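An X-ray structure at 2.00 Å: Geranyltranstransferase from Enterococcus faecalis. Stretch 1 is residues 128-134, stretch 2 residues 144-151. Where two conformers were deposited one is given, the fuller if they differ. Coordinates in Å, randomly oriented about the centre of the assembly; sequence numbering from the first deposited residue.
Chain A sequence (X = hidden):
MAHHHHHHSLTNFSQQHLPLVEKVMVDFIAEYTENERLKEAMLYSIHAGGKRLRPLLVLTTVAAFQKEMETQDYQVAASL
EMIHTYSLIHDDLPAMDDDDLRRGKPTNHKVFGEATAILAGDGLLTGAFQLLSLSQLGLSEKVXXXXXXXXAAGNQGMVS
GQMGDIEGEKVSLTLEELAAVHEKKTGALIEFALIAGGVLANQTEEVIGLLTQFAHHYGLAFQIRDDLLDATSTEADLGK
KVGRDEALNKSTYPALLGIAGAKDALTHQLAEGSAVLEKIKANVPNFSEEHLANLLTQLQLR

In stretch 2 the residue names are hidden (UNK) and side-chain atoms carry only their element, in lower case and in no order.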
# COMPACT_ATOMS: atom_id res chain seq x y z
N ALA A 128 -2.64 -4.59 -3.81
CA ALA A 128 -2.07 -4.18 -5.09
C ALA A 128 -0.56 -4.44 -5.16
O ALA A 128 -0.05 -4.99 -6.16
CB ALA A 128 -2.36 -2.73 -5.31
N PHE A 129 0.15 -4.07 -4.09
CA PHE A 129 1.58 -4.33 -3.97
C PHE A 129 1.85 -5.82 -3.80
O PHE A 129 2.80 -6.33 -4.37
CB PHE A 129 2.26 -3.47 -2.89
CG PHE A 129 2.37 -2.03 -3.31
CD1 PHE A 129 3.35 -1.63 -4.23
CD2 PHE A 129 1.45 -1.10 -2.89
CE1 PHE A 129 3.43 -0.33 -4.66
CE2 PHE A 129 1.52 0.23 -3.32
CZ PHE A 129 2.50 0.61 -4.21
N GLN A 130 0.99 -6.53 -3.06
CA GLN A 130 1.21 -7.97 -2.93
C GLN A 130 1.10 -8.71 -4.28
O GLN A 130 2.00 -9.49 -4.64
CB GLN A 130 0.29 -8.62 -1.90
CG GLN A 130 0.68 -10.08 -1.62
CD GLN A 130 -0.10 -10.72 -0.48
OE1 GLN A 130 -1.17 -10.25 -0.09
NE2 GLN A 130 0.42 -11.81 0.04
N LEU A 131 0.02 -8.45 -5.01
CA LEU A 131 -0.17 -9.04 -6.33
C LEU A 131 1.02 -8.77 -7.26
O LEU A 131 1.57 -9.71 -7.85
CB LEU A 131 -1.50 -8.59 -6.97
CG LEU A 131 -1.71 -9.08 -8.42
CD1 LEU A 131 -1.74 -10.63 -8.52
CD2 LEU A 131 -2.95 -8.46 -9.06
N LEU A 132 1.42 -7.50 -7.38
CA LEU A 132 2.58 -7.11 -8.17
C LEU A 132 3.89 -7.83 -7.76
O LEU A 132 4.66 -8.28 -8.63
CB LEU A 132 2.73 -5.59 -8.17
CG LEU A 132 3.60 -4.92 -9.24
CD1 LEU A 132 3.20 -5.37 -10.66
CD2 LEU A 132 3.47 -3.40 -9.13
N SER A 133 4.11 -7.97 -6.45
CA SER A 133 5.26 -8.70 -5.88
C SER A 133 5.26 -10.20 -6.21
O SER A 133 6.34 -10.82 -6.36
CB SER A 133 5.34 -8.49 -4.36
OG SER A 133 4.47 -9.36 -3.67
N LEU A 134 4.06 -10.77 -6.34
CA LEU A 134 3.88 -12.17 -6.69
C LEU A 134 3.61 -12.43 -8.18
O LEU A 134 3.32 -13.56 -8.57
CB LEU A 134 2.74 -12.76 -5.86
CG LEU A 134 3.01 -12.93 -4.36
CD1 LEU A 134 1.70 -13.08 -3.61
CD2 LEU A 134 3.96 -14.11 -4.07
N UNK A 144 11.08 -2.24 -10.84
CA UNK A 144 10.78 -0.98 -11.52
C UNK A 144 9.29 -0.62 -11.40
O UNK A 144 8.94 0.52 -11.12
c UNK A 144 11.19 -1.05 -13.00
c UNK A 144 11.53 1.43 -13.36
c UNK A 144 10.87 0.16 -13.89
c UNK A 144 11.29 -0.11 -15.33
N UNK A 145 8.43 -1.59 -11.63
CA UNK A 145 6.99 -1.32 -11.65
C UNK A 145 6.45 -1.08 -10.23
O UNK A 145 5.51 -0.31 -10.06
c UNK A 145 6.23 -2.41 -12.40
c UNK A 145 6.30 -1.02 -14.52
c UNK A 145 5.42 -3.30 -14.60
c UNK A 145 6.42 -2.40 -13.93
N UNK A 146 7.08 -1.70 -9.22
CA UNK A 146 6.71 -1.47 -7.82
C UNK A 146 7.13 -0.06 -7.40
O UNK A 146 6.36 0.66 -6.75
c UNK A 146 7.31 -2.55 -6.89
c UNK A 146 8.92 -5.27 -6.22
c UNK A 146 6.57 -3.91 -6.94
s UNK A 146 7.18 -5.21 -5.83
N UNK A 147 8.34 0.33 -7.81
CA UNK A 147 8.83 1.70 -7.63
C UNK A 147 7.89 2.72 -8.24
O UNK A 147 7.53 3.73 -7.61
c UNK A 147 11.38 1.25 -7.46
c UNK A 147 12.69 1.18 -8.25
o UNK A 147 12.74 1.49 -9.44
n UNK A 147 13.77 0.79 -7.57
c UNK A 147 10.23 1.87 -8.26
N UNK A 148 7.49 2.45 -9.47
CA UNK A 148 6.67 3.38 -10.24
C UNK A 148 5.22 3.43 -9.69
O UNK A 148 4.61 4.51 -9.63
n UNK A 148 9.53 5.20 -12.00
c UNK A 148 8.33 4.83 -12.45
c UNK A 148 8.03 3.36 -12.44
c UNK A 148 6.69 3.01 -11.72
o UNK A 148 7.50 5.65 -12.86
N UNK A 149 4.69 2.29 -9.28
CA UNK A 149 3.32 2.27 -8.73
C UNK A 149 3.27 3.05 -7.43
O UNK A 149 2.38 3.89 -7.26
c UNK A 149 1.05 -0.77 -7.83
c UNK A 149 2.81 0.84 -8.54
c UNK A 149 1.33 0.69 -8.12
c UNK A 149 0.37 1.21 -9.19
N UNK A 150 4.25 2.81 -6.55
CA UNK A 150 4.35 3.55 -5.29
C UNK A 150 4.58 5.03 -5.49
O UNK A 150 3.99 5.83 -4.77
c UNK A 150 5.42 2.95 -4.39
N UNK A 151 5.43 5.39 -6.47
CA UNK A 151 5.62 6.78 -6.85
C UNK A 151 4.30 7.41 -7.29
O UNK A 151 3.96 8.49 -6.84
n UNK A 151 7.39 10.57 -10.23
c UNK A 151 6.69 6.93 -7.96
c UNK A 151 8.57 9.90 -9.60
c UNK A 151 8.26 8.45 -9.21
c UNK A 151 6.99 8.37 -8.36

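Position 144 carries four side-chain carbons, forked at the second, and no heteroatom. That pattern is leucine. Leu144 CB, its nearest side-chain atom, is 8.9 Å from Leu132 CD2, so the residue takes no part in the contact.

Position 145 repeats the pattern: four carbons with the fork at the second. The CA-to-CB bond points sideways, and the approach is modest: Leu132 CD2 lies 4.4 Å from CB of position 145 and 3.8 Å from its backbone O. The fork again gives leucine, Leu145.

At position 146 the chain is unbranched, two carbons, a sulfur and a terminal carbon. The second carbon of position 146 is 3.8 Å from Leu132 CD2, and the sulfur of position 146 lies 4.0 Å from both CA and CB of Ser133. A thioether in this order identifies Met146. The residue was deposited in two conformers, so these distances describe the one given.

Position 147 has three carbons, the third bonded to one oxygen and one nitrogen. This terminal amide after two methylene carbons is glutamine; the CA-to-CB bond of Gln147 points away from stretch 1, and its NE2 is hydrogen-bonded elsewhere in the structure.

Position 148 has the same composition and connectivity, hence Gln148. Its CA-to-CB bond is sideways, but the end leads away; its nearest side-chain atom, Gln148 CB, is 7.6 Å from Leu132 CD2.

Position 149 returns to four carbons forked at the second, with its CA-to-CB bond toward stretch 1. One terminal carbon of position 149 lies 3.8 Å from Leu132 CD2 and 4.0 Å from Phe129 CE1. The fork makes it leucine, and this carbon is CD2. Leu149 CD2 sits 4.3 Å from the Phe129 ring centroid, 23° off the ring normal, which places it over the face in a CH-pi contact.

Position 150 has one side-chain carbon. Phe129 CZ approaches CA of position 150 to 3.6 Å and its CB to 3.7 Å, with the CA near the ring plane, at the edge. A lone CB means Ala150.

Position 151 shows four carbons in a row ending in nitrogen: lysine. The CA-to-CB bond of Lys151 points away, and the residue is exposed.

The two helices run nearly antiparallel, at 165°, with axes 10.3 Å apart at closest approach. No hydrogen bond crosses between them; apolar packing joins the stretches and buries 358 Å² in total. Phe129 meets Leu149 with a face and Ala150 with its edge, where Phe129 CE1 also lies 3.7 Å from Met146 O. Leu132 CD2 packs among Leu145, Met146 and Leu149. Ser133 OG instead donates to Gln130 O at 2.7 Å, satisfying the hydroxyl within its own helix.

Stretch 2, residues 144-151: LLMQQLAK
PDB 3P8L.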